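Blue-light-activated histidine kinase 2 (Erythrobacter litoralis HTCC2594, PDB 4R38) senses blue light through a flavin-binding LOV domain, the part present here, and acts as a histidine kinase involved in light-enhanced bacterial virulence. Local coordinates at residues A[25-31]-A[118-124]; A[84-90]-A[103-109]. All coordinates share one frame. Residue numbers count along the deposited sequence, not the author numbering.

Contact 1: A[25-31]-A[118-124]; sequences SLTIADI and RYFVGIQ. With RBF (riboflavin), chain E.
Val121 CG2 lies 4.0 Å from Leu26 CG and 4.2 Å from Ile28 CG1, an apolar patch on the PAS sheet face away from riboflavin; the other face serves the ligand. There Ala29 CB is 3.9 Å from RBF C7M, and Gly122 leaves room where a CB would crowd RBF C6. Strands 25-30 and 119-124 run antiparallel at 161°, axes 4.7 Å apart. Thr27-Gly122 and Ala29-Phe120 are hydrogen-bonded pairs (Thr27 N to Gly122 O and Gly122 N to Thr27 O, both 3.0 Å; Ala29 N to Phe120 O 2.8 Å; Phe120 N to Ala29 O 3.0 Å); Leu26-Ile123, Ile28-Val121 and Asp30-Tyr119 are non-hydrogen-bonded. Gln124 (chi1 m, chi2 p) accepts from Ser25 OG at OE1 (2.7 Å), gives NE2 to Thr27 OG1 (3.2 Å), and reaches RBF N5 and O4 weakly, both 3.4 Å from NE2. Asp30 OD2 forms a salt bridge with Arg118 NH2 (2.9 Å); Asp30 OD1 is hydrogen-bonded to Ser32 OG. Strand 38-41 flanks 25-30, 100-109 flanks 119-128, and helix 43-49 packs on Ser25, Thr27 and Gln124.

Contact 2: A[84-90]-A[103-109]; sequences CEEVEET and NHLLMGP. With RBF (riboflavin), chain E.
A beta hairpin, strands 87-94 and 100-109, shows how paired strands satisfy each other while lining a LOV flavin pocket. Strand 87-90 pairs antiparallel with 103-109 at 173°, axes 4.7 Å apart. Val87-Met107 and Glu89-Leu105 are hydrogen-bonded pairs: Val87 N to Met107 O and Met107 N to Val87 O are both 2.9 Å, Glu89 N to Leu105 O 3.0 Å, Leu105 N to Glu89 O 2.8 Å. Glu88-Leu106 and Thr90-His104 are non-hydrogen-bonded; His104, Leu106 and Gly108 instead pair through their backbones with Val125, Ile123 and Val121 of strand 119-128. On the face of Glu88, His104 NE2 donates to Glu88 OE2 at 2.6 Å, both chi1 t. Glu89, on the other, forms a salt bridge with Arg76. Asn103 ND2 is hydrogen-bonded to Asn93 OD1 and, weakly, to RBF O4 (3.1 Å); Leu105 CD1 lies 3.4 Å from RBF N5. Cys84, C-prime residue of the Schellman motif closing helix 71-82, is disulfide-bonded to Cys117. Met107 (chi1 p) reaches the face of the isoalloxazine ring, its SD 3.4 Å from RBF C8.

In the fold
Followed from the N terminus, the chain lays down strand 25-30, passes through strand 38-41 and the helices, and returns at strand 119-128, so contact 1 closes a loop of 86 residues. Contact 2 closes a much shorter one, of 12 residues, wholly within that span; the two nest without crossing. Strands 100-109 and 119-128 then join the contacts side by side: Val121 N to Gly108 O (2.8 Å) and Ile123 N to Leu106 O (2.9 Å) are probable hydrogen bonds. The outcome is the 2-1-5-4-3 strand order of the PAS fold, in which first and last strands meet centrally and both contacts touch riboflavin.

Contact 1: A[25-31]-A[118-124]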
ATOM      1  N   SER A  25       9.594   1.360   4.575  1.00 36.47           N
ATOM      2  CA  SER A  25       8.143   1.472   4.777  1.00 37.88           C
ATOM      3  C   SER A  25       7.503   0.116   4.526  1.00 33.62           C
ATOM      4  O   SER A  25       7.759  -0.534   3.509  1.00 36.09           O
ATOM      5  CB  SER A  25       7.573   2.524   3.825  1.00 36.11           C
ATOM      6  OG  SER A  25       6.138   2.626   3.918  1.00 37.27           O
ATOM      7  N   LEU A  26       6.706  -0.334   5.489  1.00 34.47           N
ATOM      8  CA  LEU A  26       6.014  -1.605   5.381  1.00 38.13           C
ATOM      9  C   LEU A  26       4.589  -1.445   5.874  1.00 39.66           C
ATOM     10  O   LEU A  26       4.335  -0.700   6.824  1.00 39.09           O
ATOM     11  CB  LEU A  26       6.752  -2.659   6.195  1.00 41.72           C
ATOM     12  CG  LEU A  26       6.229  -4.104   6.077  1.00 42.83           C
ATOM     13  CD1 LEU A  26       7.380  -5.095   6.045  1.00 51.05           C
ATOM     14  CD2 LEU A  26       5.273  -4.403   7.210  1.00 48.42           C
ATOM     15  N   THR A  27       3.672  -2.139   5.196  1.00 38.22           N
ATOM     16  CA  THR A  27       2.250  -2.092   5.495  1.00 37.18           C
ATOM     17  C   THR A  27       1.683  -3.499   5.394  1.00 39.63           C
ATOM     18  O   THR A  27       2.182  -4.326   4.632  1.00 34.72           O
ATOM     19  CB  THR A  27       1.496  -1.228   4.488  1.00 40.87           C
ATOM     20  OG1 THR A  27       1.658  -1.782   3.173  1.00 39.48           O
ATOM     21  CG2 THR A  27       2.001   0.222   4.503  1.00 46.18           C
ATOM     22  N   ILE A  28       0.651  -3.793   6.180  1.00 34.39           N
ATOM     23  CA  ILE A  28      -0.027  -5.073   6.080  1.00 31.92           C
ATOM     24  C   ILE A  28      -1.506  -4.731   6.038  1.00 37.43           C
ATOM     25  O   ILE A  28      -1.939  -3.877   6.803  1.00 36.06           O
ATOM     26  CB  ILE A  28       0.241  -5.977   7.291  1.00 33.74           C
ATOM     27  CG1 ILE A  28       1.746  -6.331   7.401  1.00 39.09           C
ATOM     28  CG2 ILE A  28      -0.577  -7.268   7.232  1.00 38.41           C
ATOM     29  CD1 ILE A  28       2.114  -6.975   8.700  1.00 43.01           C
ATOM     30  N   ALA A  29      -2.251  -5.383   5.145  1.00 34.10           N
ATOM     31  CA  ALA A  29      -3.696  -5.162   5.001  1.00 34.21           C
ATOM     32  C   ALA A  29      -4.430  -6.465   5.212  1.00 38.11           C
ATOM     33  O   ALA A  29      -3.926  -7.505   4.844  1.00 38.16           O
ATOM     34  CB  ALA A  29      -4.010  -4.642   3.627  1.00 34.32           C
ATOM     35  N   ASP A  30      -5.631  -6.399   5.791  1.00 36.90           N
ATOM     36  CA  ASP A  30      -6.474  -7.574   5.913  1.00 35.15           C
ATOM     37  C   ASP A  30      -7.429  -7.513   4.728  1.00 37.13           C
ATOM     38  O   ASP A  30      -8.416  -6.760   4.750  1.00 36.04           O
ATOM     39  CB  ASP A  30      -7.223  -7.548   7.249  1.00 38.45           C
ATOM     40  CG  ASP A  30      -8.050  -8.819   7.486  1.00 41.72           C
ATOM     41  OD1 ASP A  30      -8.450  -9.446   6.482  1.00 40.94           O
ATOM     42  OD2 ASP A  30      -8.292  -9.199   8.667  1.00 41.84           O
ATOM     43  N   ILE A  31      -7.099  -8.233   3.658  1.00 40.15           N
ATOM     44  CA  ILE A  31      -7.867  -8.132   2.417  1.00 41.94           C
ATOM     45  C   ILE A  31      -9.146  -8.963   2.431  1.00 42.86           C
ATOM     46  O   ILE A  31      -9.881  -8.983   1.443  1.00 44.84           O
ATOM     47  CB  ILE A  31      -7.018  -8.461   1.149  1.00 44.77           C
ATOM     48  CG1 ILE A  31      -6.563  -9.913   1.125  1.00 49.44           C
ATOM     49  CG2 ILE A  31      -5.826  -7.478   1.048  1.00 41.72           C
ATOM     50  CD1 ILE A  31      -6.130 -10.390  -0.237  1.00 48.84           C
ATOM     51  N   ARG A 118      -5.675 -14.167   3.449  1.00 41.35           N
ATOM     52  CA  ARG A 118      -6.304 -13.113   4.217  1.00 42.83           C
ATOM     53  C   ARG A 118      -5.493 -11.827   4.277  1.00 36.68           C
ATOM     54  O   ARG A 118      -6.046 -10.753   4.334  1.00 40.79           O
ATOM     55  CB  ARG A 118      -6.542 -13.628   5.633  1.00 49.86           C
ATOM     56  CG  ARG A 118      -7.020 -12.582   6.589  1.00 43.68           C
ATOM     57  CD  ARG A 118      -7.567 -13.218   7.856  1.00 48.63           C
ATOM     58  NE  ARG A 118      -8.386 -12.213   8.487  1.00 52.12           N
ATOM     59  CZ  ARG A 118      -9.700 -12.284   8.663  1.00 50.31           C
ATOM     60  NH1 ARG A 118     -10.387 -13.396   8.372  1.00 51.53           N
ATOM     61  NH2 ARG A 118     -10.304 -11.253   9.217  1.00 45.51           N
ATOM     62  N   TYR A 119      -4.173 -11.953   4.321  1.00 39.60           N
ATOM     63  CA  TYR A 119      -3.324 -10.796   4.536  1.00 37.27           C
ATOM     64  C   TYR A 119      -2.398 -10.531   3.361  1.00 35.09           C
ATOM     65  O   TYR A 119      -1.867 -11.457   2.745  1.00 42.82           O
ATOM     66  CB  TYR A 119      -2.461 -11.015   5.779  1.00 42.38           C
ATOM     67  CG  TYR A 119      -3.246 -11.232   7.062  1.00 36.87           C
ATOM     68  CD1 TYR A 119      -3.783 -10.149   7.769  1.00 40.33           C
ATOM     69  CD2 TYR A 119      -3.478 -12.507   7.538  1.00 42.04           C
ATOM     70  CE1 TYR A 119      -4.490 -10.363   8.959  1.00 42.80           C
ATOM     71  CE2 TYR A 119      -4.170 -12.723   8.707  1.00 44.13           C
ATOM     72  CZ  TYR A 119      -4.696 -11.650   9.402  1.00 46.63           C
ATOM     73  OH  TYR A 119      -5.400 -11.889  10.571  1.00 46.87           O
ATOM     74  N   PHE A 120      -2.177  -9.252   3.111  1.00 35.66           N
ATOM     75  CA  PHE A 120      -1.259  -8.812   2.069  1.00 40.39           C
ATOM     76  C   PHE A 120      -0.255  -7.933   2.765  1.00 36.44           C
ATOM     77  O   PHE A 120      -0.610  -7.158   3.645  1.00 35.72           O
ATOM     78  CB  PHE A 120      -1.994  -8.027   0.987  1.00 40.76           C
ATOM     79  CG  PHE A 120      -2.053  -8.722  -0.353  1.00 30.65           C
ATOM     80  CD1 PHE A 120      -1.522  -8.122  -1.479  1.00 33.95           C
ATOM     81  CD2 PHE A 120      -2.652  -9.959  -0.481  1.00 36.27           C
ATOM     82  CE1 PHE A 120      -1.566  -8.762  -2.700  1.00 37.59           C
ATOM     83  CE2 PHE A 120      -2.691 -10.603  -1.715  1.00 41.53           C
ATOM     84  CZ  PHE A 120      -2.162  -9.996  -2.811  1.00 40.68           C
ATOM     85  N   VAL A 121       1.002  -8.051   2.353  1.00 38.50           N
ATOM     86  CA  VAL A 121       2.057  -7.185   2.834  1.00 36.87           C
ATOM     87  C   VAL A 121       2.623  -6.441   1.653  1.00 34.10           C
ATOM     88  O   VAL A 121       2.669  -6.975   0.537  1.00 41.88           O
ATOM     89  CB  VAL A 121       3.210  -7.993   3.542  1.00 37.08           C
ATOM     90  CG1 VAL A 121       3.865  -8.996   2.595  1.00 37.82           C
ATOM     91  CG2 VAL A 121       4.269  -7.051   4.124  1.00 38.07           C
ATOM     92  N   GLY A 122       3.020  -5.194   1.897  1.00 36.36           N
ATOM     93  CA  GLY A 122       3.595  -4.336   0.874  1.00 37.29           C
ATOM     94  C   GLY A 122       4.742  -3.508   1.440  1.00 43.82           C
ATOM     95  O   GLY A 122       4.722  -3.124   2.615  1.00 39.65           O
ATOM     96  N   ILE A 123       5.764  -3.268   0.622  1.00 40.83           N
ATOM     97  CA  ILE A 123       6.749  -2.249   0.953  1.00 37.10           C
ATOM     98  C   ILE A 123       6.653  -1.138  -0.067  1.00 37.08           C
ATOM     99  O   ILE A 123       6.244  -1.364  -1.218  1.00 35.98           O
ATOM    100  CB  ILE A 123       8.193  -2.785   1.014  1.00 38.38           C
ATOM    101  CG1 ILE A 123       8.600  -3.372  -0.335  1.00 41.35           C
ATOM    102  CG2 ILE A 123       8.302  -3.793   2.140  1.00 42.61           C
ATOM    103  CD1 ILE A 123      10.059  -3.755  -0.387  1.00 56.24           C
ATOM    104  N   GLN A 124       6.966   0.071   0.394  1.00 35.43           N
ATOM    105  CA  GLN A 124       6.928   1.262  -0.412  1.00 36.13           C
ATOM    106  C   GLN A 124       8.298   1.890  -0.427  1.00 36.83           C
ATOM    107  O   GLN A 124       8.907   2.097   0.626  1.00 39.73           O
ATOM    108  CB  GLN A 124       5.980   2.284   0.185  1.00 37.31           C
ATOM    109  CG  GLN A 124       4.564   1.844   0.195  1.00 37.32           C
ATOM    110  CD  GLN A 124       4.184   0.947   1.345  1.00 45.65           C
ATOM    111  OE1 GLN A 124       4.880   0.857   2.354  1.00 41.32           O
ATOM    112  NE2 GLN A 124       3.039   0.280   1.201  1.00 50.45           N
TER
HETATM  113  N1  RBF E 201      -1.647   1.976  -3.127  1.00 32.94           N
HETATM  114  C2  RBF E 201      -0.976   3.157  -3.169  1.00 32.43           C
HETATM  115  O2  RBF E 201      -1.355   4.044  -3.911  1.00 33.68           O
HETATM  116  N3  RBF E 201       0.126   3.331  -2.379  1.00 36.72           N
HETATM  117  C4  RBF E 201       0.525   2.401  -1.483  1.00 34.70           C
HETATM  118  O4  RBF E 201       1.535   2.587  -0.766  1.00 33.47           O
HETATM  119  C4A RBF E 201      -0.196   1.186  -1.363  1.00 32.00           C
HETATM  120  N5  RBF E 201       0.115   0.222  -0.457  1.00 30.60           N
HETATM  121  C5A RBF E 201      -0.611  -0.906  -0.378  1.00 29.86           C
HETATM  122  C6  RBF E 201      -0.298  -1.941   0.548  1.00 31.93           C
HETATM  123  C7  RBF E 201      -1.062  -3.103   0.639  1.00 36.78           C
HETATM  124  C7M RBF E 201      -0.616  -4.156   1.685  1.00 35.29           C
HETATM  125  C8  RBF E 201      -2.149  -3.276  -0.216  1.00 33.17           C
HETATM  126  C8M RBF E 201      -3.046  -4.514  -0.225  1.00 38.39           C
HETATM  127  C9  RBF E 201      -2.459  -2.300  -1.123  1.00 33.20           C
HETATM  128  C9A RBF E 201      -1.707  -1.095  -1.242  1.00 33.32           C
HETATM  129  N10 RBF E 201      -2.083  -0.122  -2.153  1.00 31.29           N
HETATM  130  C10 RBF E 201      -1.325   1.038  -2.235  1.00 30.46           C
HETATM  131  C1' RBF E 201      -3.163  -0.299  -3.124  1.00 32.03           C
HETATM  132  C2' RBF E 201      -4.544   0.216  -2.737  1.00 29.30           C
HETATM  133  O2' RBF E 201      -4.738  -0.044  -1.407  1.00 33.78           O
HETATM  134  C3' RBF E 201      -5.594  -0.494  -3.586  1.00 33.86           C
HETATM  135  O3' RBF E 201      -5.595  -1.863  -3.292  1.00 34.84           O
HETATM  136  C4' RBF E 201      -5.323  -0.331  -5.080  1.00 33.84           C
HETATM  137  O4' RBF E 201      -5.331   1.022  -5.454  1.00 33.45           O
HETATM  138  C5' RBF E 201      -6.364  -1.081  -5.902  1.00 33.89           C
HETATM  139  O5' RBF E 201      -7.663  -0.604  -5.597  1.00 35.28           O
HETATM  140  O   HOH W   1      10.783   2.548   2.330  1.00 43.06           O

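Contact 2: A[84-90]-A[103-109]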
ATOM      1  N   CYS A  84      -4.841 -13.051  -5.393  1.00 37.26           N
ATOM      2  CA  CYS A  84      -3.836 -13.348  -4.369  1.00 41.92           C
ATOM      3  C   CYS A  84      -2.425 -13.549  -4.964  1.00 43.07           C
ATOM      4  O   CYS A  84      -1.732 -14.529  -4.656  1.00 42.68           O
ATOM      5  CB  CYS A  84      -4.293 -14.541  -3.538  1.00 46.55           C
ATOM      6  SG  CYS A  84      -3.247 -14.838  -2.078  1.00 55.45           S
ATOM      7  N   GLU A  85      -2.011 -12.590  -5.795  1.00 40.60           N
ATOM      8  CA  GLU A  85      -0.737 -12.631  -6.535  1.00 37.32           C
ATOM      9  C   GLU A  85       0.227 -11.538  -6.087  1.00 39.52           C
ATOM     10  O   GLU A  85      -0.183 -10.479  -5.614  1.00 39.53           O
ATOM     11  CB  GLU A  85      -0.970 -12.420  -8.032  1.00 48.61           C
ATOM     12  CG  GLU A  85      -1.757 -13.494  -8.760  1.00 58.00           C
ATOM     13  CD  GLU A  85      -2.011 -13.131 -10.230  1.00 69.98           C
ATOM     14  OE1 GLU A  85      -1.831 -11.946 -10.615  1.00 67.90           O
ATOM     15  OE2 GLU A  85      -2.400 -14.036 -11.002  1.00 75.68           O
ATOM     16  N   GLU A  86       1.525 -11.798  -6.242  1.00 38.92           N
ATOM     17  CA  GLU A  86       2.515 -10.764  -6.004  1.00 39.28           C
ATOM     18  C   GLU A  86       2.421  -9.746  -7.132  1.00 39.01           C
ATOM     19  O   GLU A  86       2.095 -10.100  -8.263  1.00 43.57           O
ATOM     20  CB  GLU A  86       3.940 -11.361  -5.994  1.00 42.53           C
ATOM     21  CG  GLU A  86       4.216 -12.409  -4.956  1.00 56.35           C
ATOM     22  CD  GLU A  86       5.664 -12.893  -5.032  1.00 67.05           C
ATOM     23  OE1 GLU A  86       6.313 -12.641  -6.075  1.00 71.19           O
ATOM     24  OE2 GLU A  86       6.153 -13.504  -4.054  1.00 75.53           O
ATOM     25  N   VAL A  87       2.719  -8.487  -6.834  1.00 36.25           N
ATOM     26  CA  VAL A  87       2.746  -7.467  -7.852  1.00 38.60           C
ATOM     27  C   VAL A  87       3.715  -6.348  -7.488  1.00 36.79           C
ATOM     28  O   VAL A  87       3.955  -6.068  -6.318  1.00 39.07           O
ATOM     29  CB  VAL A  87       1.318  -6.861  -8.040  1.00 40.47           C
ATOM     30  CG1 VAL A  87       0.884  -6.115  -6.788  1.00 42.64           C
ATOM     31  CG2 VAL A  87       1.244  -5.974  -9.263  1.00 43.87           C
ATOM     32  N   GLU A  88       4.258  -5.716  -8.519  1.00 38.97           N
ATOM     33  CA  GLU A  88       5.157  -4.592  -8.367  1.00 44.02           C
ATOM     34  C   GLU A  88       4.709  -3.507  -9.367  1.00 42.08           C
ATOM     35  O   GLU A  88       4.490  -3.805 -10.533  1.00 42.84           O
ATOM     36  CB  GLU A  88       6.580  -5.108  -8.622  1.00 44.94           C
ATOM     37  CG  GLU A  88       7.680  -4.090  -8.593  1.00 52.10           C
ATOM     38  CD  GLU A  88       9.053  -4.765  -8.513  1.00 56.73           C
ATOM     39  OE1 GLU A  88       9.169  -5.948  -8.901  1.00 63.74           O
ATOM     40  OE2 GLU A  88      10.010  -4.117  -8.053  1.00 57.17           O
ATOM     41  N   GLU A  89       4.526  -2.271  -8.890  1.00 43.22           N
ATOM     42  CA  GLU A  89       4.087  -1.134  -9.703  1.00 46.79           C
ATOM     43  C   GLU A  89       4.678   0.154  -9.140  1.00 43.56           C
ATOM     44  O   GLU A  89       4.784   0.311  -7.925  1.00 42.61           O
ATOM     45  CB  GLU A  89       2.556  -0.965  -9.676  1.00 55.37           C
ATOM     46  CG  GLU A  89       1.751  -2.039 -10.379  1.00 56.14           C
ATOM     47  CD  GLU A  89       1.911  -2.009 -11.886  1.00 59.05           C
ATOM     48  OE1 GLU A  89       2.137  -0.911 -12.453  1.00 49.45           O
ATOM     49  OE2 GLU A  89       1.808  -3.097 -12.499  1.00 66.42           O
ATOM     50  N   THR A  90       5.029   1.088 -10.024  1.00 38.55           N
ATOM     51  CA  THR A  90       5.372   2.443  -9.611  1.00 38.08           C
ATOM     52  C   THR A  90       4.164   3.355  -9.835  1.00 43.26           C
ATOM     53  O   THR A  90       3.715   3.522 -10.961  1.00 43.41           O
ATOM     54  CB  THR A  90       6.586   2.949 -10.379  1.00 43.21           C
ATOM     55  OG1 THR A  90       7.672   2.032 -10.179  1.00 43.04           O
ATOM     56  CG2 THR A  90       6.998   4.337  -9.901  1.00 52.20           C
ATOM     57  N   ASN A 103       5.868   6.243  -5.942  1.00 39.32           N
ATOM     58  CA  ASN A 103       5.947   5.201  -4.942  1.00 40.70           C
ATOM     59  C   ASN A 103       6.122   3.894  -5.683  1.00 41.27           C
ATOM     60  O   ASN A 103       5.253   3.488  -6.452  1.00 39.61           O
ATOM     61  CB  ASN A 103       4.650   5.198  -4.132  1.00 35.95           C
ATOM     62  CG  ASN A 103       4.637   4.167  -3.000  1.00 37.63           C
ATOM     63  OD1 ASN A 103       5.484   3.243  -2.909  1.00 38.28           O
ATOM     64  ND2 ASN A 103       3.682   4.323  -2.115  1.00 38.63           N
ATOM     65  N   HIS A 104       7.277   3.260  -5.488  1.00 34.94           N
ATOM     66  CA  HIS A 104       7.522   1.941  -6.043  1.00 36.55           C
ATOM     67  C   HIS A 104       7.033   0.954  -5.010  1.00 37.97           C
ATOM     68  O   HIS A 104       7.660   0.745  -3.981  1.00 37.13           O
ATOM     69  CB  HIS A 104       9.011   1.738  -6.325  1.00 40.05           C
ATOM     70  CG  HIS A 104       9.321   0.477  -7.072  1.00 45.23           C
ATOM     71  ND1 HIS A 104      10.083   0.459  -8.219  1.00 57.11           N
ATOM     72  CD2 HIS A 104       8.990  -0.810  -6.816  1.00 56.72           C
ATOM     73  CE1 HIS A 104      10.184  -0.785  -8.657  1.00 60.92           C
ATOM     74  NE2 HIS A 104       9.533  -1.574  -7.822  1.00 55.73           N
ATOM     75  N   LEU A 105       5.888   0.359  -5.302  1.00 36.27           N
ATOM     76  CA  LEU A 105       5.210  -0.531  -4.388  1.00 35.58           C
ATOM     77  C   LEU A 105       5.467  -1.978  -4.805  1.00 42.09           C
ATOM     78  O   LEU A 105       5.365  -2.323  -5.982  1.00 44.12           O
ATOM     79  CB  LEU A 105       3.706  -0.214  -4.438  1.00 37.96           C
ATOM     80  CG  LEU A 105       2.718  -1.054  -3.637  1.00 37.69           C
ATOM     81  CD1 LEU A 105       2.877  -0.915  -2.129  1.00 47.66           C
ATOM     82  CD2 LEU A 105       1.292  -0.651  -4.049  1.00 42.42           C
ATOM     83  N   LEU A 106       5.836  -2.808  -3.844  1.00 36.96           N
ATOM     84  CA  LEU A 106       5.940  -4.247  -4.040  1.00 32.26           C
ATOM     85  C   LEU A 106       5.060  -4.887  -3.004  1.00 40.02           C
ATOM     86  O   LEU A 106       5.259  -4.676  -1.814  1.00 42.20           O
ATOM     87  CB  LEU A 106       7.366  -4.762  -3.824  1.00 40.74           C
ATOM     88  CG  LEU A 106       8.404  -4.232  -4.781  1.00 46.63           C
ATOM     89  CD1 LEU A 106       8.977  -2.939  -4.244  1.00 58.49           C
ATOM     90  CD2 LEU A 106       9.497  -5.275  -4.936  1.00 48.01           C
ATOM     91  N   MET A 107       4.111  -5.702  -3.428  1.00 39.61           N
ATOM     92  CA  MET A 107       3.260  -6.332  -2.448  1.00 36.70           C
ATOM     93  C   MET A 107       2.812  -7.703  -2.895  1.00 34.78           C
ATOM     94  O   MET A 107       3.043  -8.123  -4.024  1.00 38.80           O
ATOM     95  CB  MET A 107       2.060  -5.423  -2.151  1.00 42.29           C
ATOM     96  CG  MET A 107       1.108  -5.347  -3.289  1.00 38.38           C
ATOM     97  SD  MET A 107      -0.397  -4.425  -2.950  1.00 46.91           S
ATOM     98  CE  MET A 107      -1.376  -4.761  -4.411  1.00 49.64           C
ATOM     99  N   GLY A 108       2.226  -8.422  -1.954  1.00 34.83           N
ATOM    100  CA  GLY A 108       1.762  -9.762  -2.201  1.00 34.47           C
ATOM    101  C   GLY A 108       1.268 -10.414  -0.926  1.00 34.22           C
ATOM    102  O   GLY A 108       1.250  -9.801   0.140  1.00 36.95           O
ATOM    103  N   PRO A 109       0.845 -11.668  -1.043  1.00 34.79           N
ATOM    104  CA  PRO A 109       0.346 -12.417   0.109  1.00 38.32           C
ATOM    105  C   PRO A 109       1.402 -12.470   1.201  1.00 44.34           C
ATOM    106  O   PRO A 109       2.590 -12.725   0.920  1.00 39.68           O
ATOM    107  CB  PRO A 109       0.117 -13.819  -0.457  1.00 48.81           C
ATOM    108  CG  PRO A 109      -0.071 -13.615  -1.907  1.00 53.33           C
ATOM    109  CD  PRO A 109       0.826 -12.474  -2.274  1.00 44.22           C
TER
HETATM  110  N1  RBF E 201      -1.647   1.976  -3.127  1.00 32.94           N
HETATM  111  C2  RBF E 201      -0.976   3.157  -3.169  1.00 32.43           C
HETATM  112  O2  RBF E 201      -1.355   4.044  -3.911  1.00 33.68           O
HETATM  113  N3  RBF E 201       0.126   3.331  -2.379  1.00 36.72           N
HETATM  114  C4  RBF E 201       0.525   2.401  -1.483  1.00 34.70           C
HETATM  115  O4  RBF E 201       1.535   2.587  -0.766  1.00 33.47           O
HETATM  116  C4A RBF E 201      -0.196   1.186  -1.363  1.00 32.00           C
HETATM  117  N5  RBF E 201       0.115   0.222  -0.457  1.00 30.60           N
HETATM  118  C5A RBF E 201      -0.611  -0.906  -0.378  1.00 29.86           C
HETATM  119  C6  RBF E 201      -0.298  -1.941   0.548  1.00 31.93           C
HETATM  120  C7  RBF E 201      -1.062  -3.103   0.639  1.00 36.78           C
HETATM  121  C7M RBF E 201      -0.616  -4.156   1.685  1.00 35.29           C
HETATM  122  C8  RBF E 201      -2.149  -3.276  -0.216  1.00 33.17           C
HETATM  123  C8M RBF E 201      -3.046  -4.514  -0.225  1.00 38.39           C
HETATM  124  C9  RBF E 201      -2.459  -2.300  -1.123  1.00 33.20           C
HETATM  125  C9A RBF E 201      -1.707  -1.095  -1.242  1.00 33.32           C
HETATM  126  N10 RBF E 201      -2.083  -0.122  -2.153  1.00 31.29           N
HETATM  127  C10 RBF E 201      -1.325   1.038  -2.235  1.00 30.46           C
HETATM  128  C1' RBF E 201      -3.163  -0.299  -3.124  1.00 32.03           C
HETATM  129  C2' RBF E 201      -4.544   0.216  -2.737  1.00 29.30           C
HETATM  130  O2' RBF E 201      -4.738  -0.044  -1.407  1.00 33.78           O
HETATM  131  C3' RBF E 201      -5.594  -0.494  -3.586  1.00 33.86           C
HETATM  132  O3' RBF E 201      -5.595  -1.863  -3.292  1.00 34.84           O
HETATM  133  C4' RBF E 201      -5.323  -0.331  -5.080  1.00 33.84           C
HETATM  134  O4' RBF E 201      -5.331   1.022  -5.454  1.00 33.45           O
HETATM  135  C5' RBF E 201      -6.364  -1.081  -5.902  1.00 33.89           C
HETATM  136  O5' RBF E 201      -7.663  -0.604  -5.597  1.00 35.28           O